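Long-range contacts in bromodomain factor 2 protein (Trypanosoma cruzi, PDB 6NIM), which probably reads acetylated lysines, as on histone tails, through its bromodomain, a fold of four helices: residues 15-20 and 59-64; 32-37 and 53-58; 46-51 and 83-88. One frame throughout, in Å; residues are numbered along the deposited sequence.

Contact 1 (15-20 and 59-64); sequences RCLAFV and QGIESG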
# COMPACT_ATOMS: atom_id res chain seq x y z
N ARG A 15 15.59 -16.11 0.04
CA ARG A 15 15.79 -14.82 0.76
C ARG A 15 14.43 -14.28 1.21
O ARG A 15 14.34 -13.76 2.33
CB ARG A 15 16.53 -13.83 -0.12
CG ARG A 15 17.96 -14.21 -0.41
CD ARG A 15 18.46 -13.23 -1.44
NE ARG A 15 19.70 -13.61 -2.06
CZ ARG A 15 20.87 -13.42 -1.51
NH1 ARG A 15 20.94 -12.89 -0.30
NH2 ARG A 15 21.99 -13.74 -2.15
N CYS A 16 13.39 -14.43 0.40
CA CYS A 16 12.03 -14.01 0.83
C CYS A 16 11.57 -14.84 2.02
O CYS A 16 10.90 -14.30 2.90
CB CYS A 16 11.04 -14.09 -0.32
SG CYS A 16 11.31 -12.79 -1.55
N LEU A 17 11.77 -16.17 2.01
CA LEU A 17 11.37 -17.02 3.15
C LEU A 17 12.18 -16.63 4.38
O LEU A 17 11.59 -16.61 5.48
CB LEU A 17 11.54 -18.50 2.79
CG LEU A 17 10.48 -18.98 1.80
CD1 LEU A 17 10.87 -20.33 1.19
CD2 LEU A 17 9.11 -19.05 2.47
N ALA A 18 13.48 -16.32 4.21
CA ALA A 18 14.35 -15.94 5.35
C ALA A 18 13.77 -14.67 5.96
O ALA A 18 13.70 -14.53 7.21
CB ALA A 18 15.77 -15.74 4.89
N PHE A 19 13.36 -13.75 5.09
CA PHE A 19 12.76 -12.44 5.48
C PHE A 19 11.50 -12.67 6.31
O PHE A 19 11.38 -12.14 7.42
CB PHE A 19 12.52 -11.65 4.20
CG PHE A 19 11.64 -10.43 4.29
CD1 PHE A 19 11.89 -9.43 5.23
CD2 PHE A 19 10.63 -10.23 3.36
CE1 PHE A 19 11.11 -8.28 5.25
CE2 PHE A 19 9.85 -9.08 3.40
CZ PHE A 19 10.12 -8.08 4.32
N VAL A 20 10.61 -13.54 5.84
CA VAL A 20 9.34 -13.87 6.55
C VAL A 20 9.70 -14.50 7.90
O VAL A 20 9.07 -14.17 8.88
CB VAL A 20 8.45 -14.78 5.68
CG1 VAL A 20 7.32 -15.40 6.48
CG2 VAL A 20 7.95 -13.97 4.50
N GLN A 59 3.26 -19.18 2.35
CA GLN A 59 2.64 -20.12 1.36
C GLN A 59 2.69 -19.52 -0.04
O GLN A 59 2.93 -20.29 -0.99
CB GLN A 59 1.22 -20.48 1.79
CG GLN A 59 1.25 -21.32 3.05
CD GLN A 59 -0.12 -21.76 3.52
OE1 GLN A 59 -1.05 -20.97 3.61
NE2 GLN A 59 -0.22 -23.04 3.85
N GLY A 60 2.50 -18.22 -0.18
CA GLY A 60 2.50 -17.52 -1.48
C GLY A 60 3.89 -17.52 -2.12
O GLY A 60 4.02 -17.61 -3.37
N ILE A 61 4.92 -17.38 -1.30
CA ILE A 61 6.32 -17.50 -1.78
C ILE A 61 6.49 -18.94 -2.23
O ILE A 61 7.02 -19.14 -3.32
CB ILE A 61 7.37 -17.17 -0.69
CG1 ILE A 61 7.24 -15.72 -0.20
CG2 ILE A 61 8.78 -17.45 -1.21
CD1 ILE A 61 7.83 -15.46 1.19
N GLU A 62 6.15 -19.89 -1.37
CA GLU A 62 6.44 -21.33 -1.64
C GLU A 62 5.79 -21.74 -2.97
O GLU A 62 6.41 -22.52 -3.75
CB GLU A 62 5.95 -22.20 -0.49
CG GLU A 62 6.83 -22.13 0.76
CD GLU A 62 6.23 -22.82 1.97
OE1 GLU A 62 5.02 -23.15 1.93
OE2 GLU A 62 6.94 -23.01 2.96
N SER A 63 4.58 -21.26 -3.22
CA SER A 63 3.76 -21.67 -4.39
C SER A 63 4.18 -20.91 -5.64
O SER A 63 3.66 -21.22 -6.73
CB SER A 63 2.30 -21.45 -4.10
OG SER A 63 2.02 -20.04 -4.06
N GLY A 64 4.99 -19.87 -5.51
CA GLY A 64 5.30 -18.96 -6.62
C GLY A 64 4.13 -18.05 -6.95
O GLY A 64 4.09 -17.55 -8.09
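The flat group met across this contact is the peptide carbonyl of Cys16: the CD1 methyl of Ile61 lies above its plane, 3.7 Å from Cys16 O, directly over the oxygen and at about a right angle to the C=O bond. The methyl fits among three residues of helix 13-26. Cys16 CB touches it at 3.8 Å, Val20 CG2 closes in from the next turn at 3.6 Å, and Leu17 covers the other branch of Ile61, its CG lying 3.8 Å from Ile61 CG2. Ile61 reaches in this way because its CG1 is anti to the carbonyl carbon (chi1 -61°) and the chain runs on nearly straight to CD1 (chi2 157°). The side chains of Leu17 and Val20 both run antiparallel to that of Ile61 as they pass it, and the side chains meet by apolar packing alone. In bromodomain terms the pairing joins the first helix of the left-handed four-helix bundle to the helix that follows the long ZA loop; helix 69-86 covers the inner side through Val72, which touches both Cys16 and Ile61. Toward the surface, Glu62 lays its CG 4.2 Å from Leu17 CD2, while its carboxylate turns to Arg58 in a salt bridge. Helix 54-62 finishes close by in a Schellman motif: Gly64, with positive phi, gives its N to Ile61 O at 3.1 Å.

Contact 2 (32-37 and 53-58); sequences FHHPIS and DLSTIR. With SO4 (sulfate ion), chain D.
Asp53 and Ser55 are brought against the chain at His33 to Pro35 by their first torsions. Asp53 holds CG between its own N and carbonyl carbon (chi1 64°), which folds the carboxylate back over the start of helix 54-62, whereas Ser55 has OG anti to the carbonyl carbon and directed at His33. The hydroxyl donates to His33 O at 2.6 Å, almost in line with the C=O bond, and Ser55 N adds a weak bond to the same oxygen. One residue earlier, Leu54 N gives a straight bond of 2.8 Å to Phe32 O, and Leu54 CD1 packs on Phe32 CB. Two successive carbonyls of the loop are thus gripped by the first turn of the helix.

The Asp53 carboxylate is the N-cap. Its OD2 receives Thr56 N at 3.1 Å from one side of the carboxylate plane, and more weakly Ser55 N; the Thr56 hydroxyl also donates to OD1, at a distance so short that its exact value is doubtful. The Pro35 ring covers the opposite face of the carboxylate, Pro35 N lying 3.3 Å from Asp53 CG.

Farther out, a sulfate, probably from the crystallisation liquor, sits at the edges of two imidazoles. His33 ND1 donates to its O2 at 2.7 Å and His34 NE2 weakly to the same oxygen. Since His33 NE2 bonds to Trp24 O, the ring may well be protonated on both nitrogens; it also stacks on Trp24.

Such pinning of the early ZA loop to a capped helix start belongs to the bromodomain fold, where Phe32 probably occupies the place of the phenylalanine in the WPF shelf of human relatives.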
# COMPACT_ATOMS: atom_id res chain seq x y z
N PHE A 32 0.96 -11.40 13.85
CA PHE A 32 1.12 -11.52 12.38
C PHE A 32 1.29 -12.99 11.96
O PHE A 32 1.52 -13.24 10.77
CB PHE A 32 2.36 -10.73 11.93
CG PHE A 32 2.34 -9.24 12.17
CD1 PHE A 32 1.30 -8.45 11.70
CD2 PHE A 32 3.38 -8.64 12.86
CE1 PHE A 32 1.31 -7.08 11.91
CE2 PHE A 32 3.39 -7.27 13.05
CZ PHE A 32 2.36 -6.49 12.58
N HIS A 33 1.22 -13.95 12.88
CA HIS A 33 1.56 -15.35 12.55
C HIS A 33 0.47 -15.97 11.67
O HIS A 33 0.82 -16.81 10.83
CB HIS A 33 1.87 -16.20 13.80
CG HIS A 33 3.20 -15.95 14.40
ND1 HIS A 33 3.68 -16.69 15.47
CD2 HIS A 33 4.15 -15.03 14.11
CE1 HIS A 33 4.86 -16.24 15.82
NE2 HIS A 33 5.18 -15.23 15.00
N HIS A 34 -0.81 -15.65 11.90
CA HIS A 34 -1.95 -16.40 11.32
C HIS A 34 -3.04 -15.44 10.85
O HIS A 34 -3.14 -14.33 11.36
CB HIS A 34 -2.48 -17.41 12.35
CG HIS A 34 -1.45 -18.44 12.70
ND1 HIS A 34 -1.06 -19.44 11.81
CD2 HIS A 34 -0.72 -18.61 13.81
CE1 HIS A 34 -0.11 -20.17 12.37
NE2 HIS A 34 0.10 -19.69 13.61
N PRO A 35 -3.87 -15.85 9.87
CA PRO A 35 -5.05 -15.08 9.47
C PRO A 35 -5.95 -14.76 10.67
O PRO A 35 -6.08 -15.56 11.58
CB PRO A 35 -5.81 -15.99 8.49
CG PRO A 35 -4.77 -16.97 8.00
CD PRO A 35 -3.76 -17.11 9.11
N ILE A 36 -6.51 -13.55 10.67
CA ILE A 36 -7.44 -13.13 11.75
C ILE A 36 -8.78 -13.78 11.43
O ILE A 36 -9.19 -13.66 10.29
CB ILE A 36 -7.52 -11.59 11.83
CG1 ILE A 36 -6.14 -10.95 11.97
CG2 ILE A 36 -8.47 -11.17 12.95
CD1 ILE A 36 -5.41 -11.36 13.21
N SER A 37 -9.40 -14.49 12.36
CA SER A 37 -10.73 -15.09 12.09
C SER A 37 -11.82 -14.18 12.65
O SER A 37 -11.62 -13.61 13.75
CB SER A 37 -10.84 -16.50 12.61
OG SER A 37 -11.11 -16.51 13.99
N ASP A 53 -1.16 -12.28 6.28
CA ASP A 53 -0.43 -12.66 7.52
C ASP A 53 0.83 -13.41 7.06
O ASP A 53 0.89 -13.77 5.86
CB ASP A 53 -1.30 -13.51 8.43
CG ASP A 53 -1.61 -14.81 7.73
OD1 ASP A 53 -2.50 -14.77 6.84
OD2 ASP A 53 -0.87 -15.76 7.98
N LEU A 54 1.81 -13.61 7.96
CA LEU A 54 3.12 -14.23 7.61
C LEU A 54 2.93 -15.68 7.11
O LEU A 54 3.69 -16.07 6.22
CB LEU A 54 4.06 -14.19 8.82
CG LEU A 54 4.54 -12.77 9.21
CD1 LEU A 54 5.30 -12.85 10.53
CD2 LEU A 54 5.37 -12.16 8.10
N SER A 55 1.97 -16.43 7.64
CA SER A 55 1.74 -17.84 7.21
C SER A 55 1.26 -17.83 5.77
O SER A 55 1.80 -18.59 4.93
CB SER A 55 0.77 -18.59 8.11
OG SER A 55 1.39 -18.89 9.34
N THR A 56 0.34 -16.94 5.44
CA THR A 56 -0.23 -16.79 4.08
C THR A 56 0.88 -16.34 3.13
O THR A 56 0.96 -16.85 1.97
CB THR A 56 -1.43 -15.82 4.06
OG1 THR A 56 -2.46 -16.34 4.91
CG2 THR A 56 -1.96 -15.60 2.66
N ILE A 57 1.71 -15.37 3.55
CA ILE A 57 2.80 -14.88 2.67
C ILE A 57 3.82 -16.02 2.44
O ILE A 57 4.28 -16.18 1.31
CB ILE A 57 3.45 -13.62 3.27
CG1 ILE A 57 2.47 -12.43 3.27
CG2 ILE A 57 4.74 -13.32 2.53
CD1 ILE A 57 2.92 -11.27 4.14
N ARG A 58 4.19 -16.77 3.48
CA ARG A 58 5.12 -17.92 3.34
C ARG A 58 4.56 -18.88 2.27
O ARG A 58 5.31 -19.27 1.36
CB ARG A 58 5.32 -18.65 4.66
CG ARG A 58 6.12 -19.94 4.49
CD ARG A 58 6.63 -20.47 5.80
NE ARG A 58 7.28 -21.76 5.62
CZ ARG A 58 7.97 -22.41 6.56
NH1 ARG A 58 8.12 -21.88 7.77
NH2 ARG A 58 8.52 -23.58 6.29
S SO4 D . 2.39 -19.64 16.87
O1 SO4 D . 2.32 -20.86 16.12
O2 SO4 D . 1.81 -18.57 16.11
O3 SO4 D . 3.78 -19.33 17.16
O4 SO4 D . 1.66 -19.78 18.10

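Contact 3 (46-51 and 83-88); sequences KVINYP and ALEYNA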
# COMPACT_ATOMS: atom_id res chain seq x y z
N LYS A 46 -14.78 -6.10 8.14
CA LYS A 46 -15.48 -4.82 7.85
C LYS A 46 -14.44 -3.70 7.69
O LYS A 46 -14.63 -2.85 6.83
CB LYS A 46 -16.50 -4.51 8.95
N VAL A 47 -13.39 -3.70 8.52
CA VAL A 47 -12.36 -2.62 8.57
C VAL A 47 -11.32 -2.89 7.47
O VAL A 47 -10.84 -1.93 6.83
CB VAL A 47 -11.71 -2.58 9.96
CG1 VAL A 47 -10.71 -1.44 10.09
CG2 VAL A 47 -12.77 -2.50 11.07
N ILE A 48 -10.94 -4.15 7.31
CA ILE A 48 -9.73 -4.54 6.53
C ILE A 48 -10.15 -5.30 5.26
O ILE A 48 -10.67 -6.43 5.41
CB ILE A 48 -8.81 -5.38 7.43
CG1 ILE A 48 -8.32 -4.58 8.64
CG2 ILE A 48 -7.65 -5.97 6.63
CD1 ILE A 48 -7.63 -3.29 8.28
N ASN A 49 -9.87 -4.71 4.10
CA ASN A 49 -10.26 -5.20 2.74
C ASN A 49 -9.24 -6.22 2.20
O ASN A 49 -9.62 -7.00 1.33
CB ASN A 49 -10.30 -4.05 1.73
CG ASN A 49 -11.50 -3.14 1.92
OD1 ASN A 49 -12.48 -3.51 2.56
ND2 ASN A 49 -11.42 -1.94 1.36
N TYR A 50 -8.00 -6.19 2.69
CA TYR A 50 -6.85 -6.93 2.11
C TYR A 50 -6.11 -7.65 3.23
O TYR A 50 -4.96 -7.35 3.53
CB TYR A 50 -5.91 -5.96 1.41
CG TYR A 50 -6.51 -5.12 0.31
CD1 TYR A 50 -7.16 -5.71 -0.77
CD2 TYR A 50 -6.38 -3.74 0.33
CE1 TYR A 50 -7.68 -4.94 -1.80
CE2 TYR A 50 -6.90 -2.96 -0.69
CZ TYR A 50 -7.55 -3.56 -1.75
OH TYR A 50 -8.04 -2.77 -2.75
N PRO A 51 -6.76 -8.62 3.90
CA PRO A 51 -6.11 -9.37 4.96
C PRO A 51 -4.90 -10.13 4.40
O PRO A 51 -4.94 -10.62 3.31
CB PRO A 51 -7.22 -10.31 5.44
CG PRO A 51 -8.04 -10.51 4.18
CD PRO A 51 -8.11 -9.12 3.60
N ALA A 83 -2.65 -3.71 10.52
CA ALA A 83 -2.54 -3.71 11.99
C ALA A 83 -2.56 -2.25 12.48
O ALA A 83 -3.16 -2.00 13.54
CB ALA A 83 -1.31 -4.45 12.43
N LEU A 84 -1.91 -1.35 11.75
CA LEU A 84 -1.89 0.10 12.11
C LEU A 84 -3.31 0.69 11.95
O LEU A 84 -3.71 1.49 12.84
CB LEU A 84 -0.85 0.84 11.27
CG LEU A 84 0.57 0.57 11.73
CD1 LEU A 84 1.57 1.05 10.71
CD2 LEU A 84 0.83 1.16 13.13
N GLU A 85 -4.06 0.26 10.94
CA GLU A 85 -5.46 0.75 10.74
C GLU A 85 -6.38 0.15 11.81
O GLU A 85 -7.25 0.88 12.34
CB GLU A 85 -6.03 0.36 9.37
CG GLU A 85 -5.33 0.96 8.18
CD GLU A 85 -5.69 0.29 6.85
OE1 GLU A 85 -6.90 0.01 6.65
OE2 GLU A 85 -4.78 0.03 6.02
N TYR A 86 -6.30 -1.15 12.04
CA TYR A 86 -7.30 -1.89 12.86
C TYR A 86 -7.08 -1.64 14.35
O TYR A 86 -8.10 -1.48 15.05
CB TYR A 86 -7.28 -3.39 12.57
CG TYR A 86 -8.33 -4.10 13.38
CD1 TYR A 86 -9.66 -4.04 13.01
CD2 TYR A 86 -8.00 -4.73 14.58
CE1 TYR A 86 -10.64 -4.65 13.77
CE2 TYR A 86 -8.97 -5.37 15.34
CZ TYR A 86 -10.30 -5.31 14.93
OH TYR A 86 -11.27 -5.90 15.69
N ASN A 87 -5.83 -1.61 14.81
CA ASN A 87 -5.52 -1.47 16.26
C ASN A 87 -5.43 0.02 16.59
O ASN A 87 -4.81 0.77 15.83
CB ASN A 87 -4.25 -2.25 16.61
CG ASN A 87 -4.43 -3.74 16.38
OD1 ASN A 87 -5.13 -4.41 17.15
ND2 ASN A 87 -3.81 -4.25 15.33
N ALA A 88 -6.11 0.45 17.65
CA ALA A 88 -6.13 1.86 18.07
C ALA A 88 -4.74 2.30 18.54
O ALA A 88 -4.03 1.55 19.23
CB ALA A 88 -7.18 2.03 19.15
O HOH W 1 -8.68 -1.57 4.64
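In the bromodomain fold the later part of the ZA loop lies beside the C-terminal end of the third long helix, at the rim of the presumed acetyl-lysine pocket; here Val47 and Ile48 meet Glu85 and Tyr86. Tyr86 carries CG anti to its N (chi1 -178°), which brings the ring alongside helix 44-47 with an edge turned to Val47: CD1 lies 4.0 Å from Val47 CB, and the two side chains cross at about a right angle. Ile48 fits beside them, its CG1 4.2 Å from Tyr86 CB and its CD1 3.8 Å from Glu85 OE1. That carboxylate oxygen is bridged to the loop by a water, which donates to it and to Val47 O, both at 3.1 Å, and weakly accepts from Asn49 N. Within 83-88, Ala83 O accepts from both Asn87 N and Asn87 ND2, the latter on a lone pair at 2.9 Å, so the amide is tethered to the helix end; Asn87 probably corresponds to the asparagine that binds acetyl-lysine in other bromodomains. The Tyr86 hydroxyl bonds to Asp43, its ring meets Tyr44, helix 92-110 packs on Leu84, and Ala119 of the second subunit touches Glu85.

Overall arrangement
From the N terminus, helix 13-26 supplies the first half of contact 1, which ties it to helix 54-62, and the chain then enters the long ZA loop. Contact 2 closes a shorter loop wholly within that span, tying the early ZA loop to the start of helix 54-62. The two share this helix and touch, Val20 packing on Leu54 and Ile57, and Leu17 on Arg58. Contact 3 begins at 46-51, inside both loops, but ends beyond them, so it crosses both; it ties the later ZA loop to the end of helix 69-86. It meets contact 2 where Phe32 CE1 packs on Ala83 CB, yet lies about 23 Å, centre to centre, from contact 1.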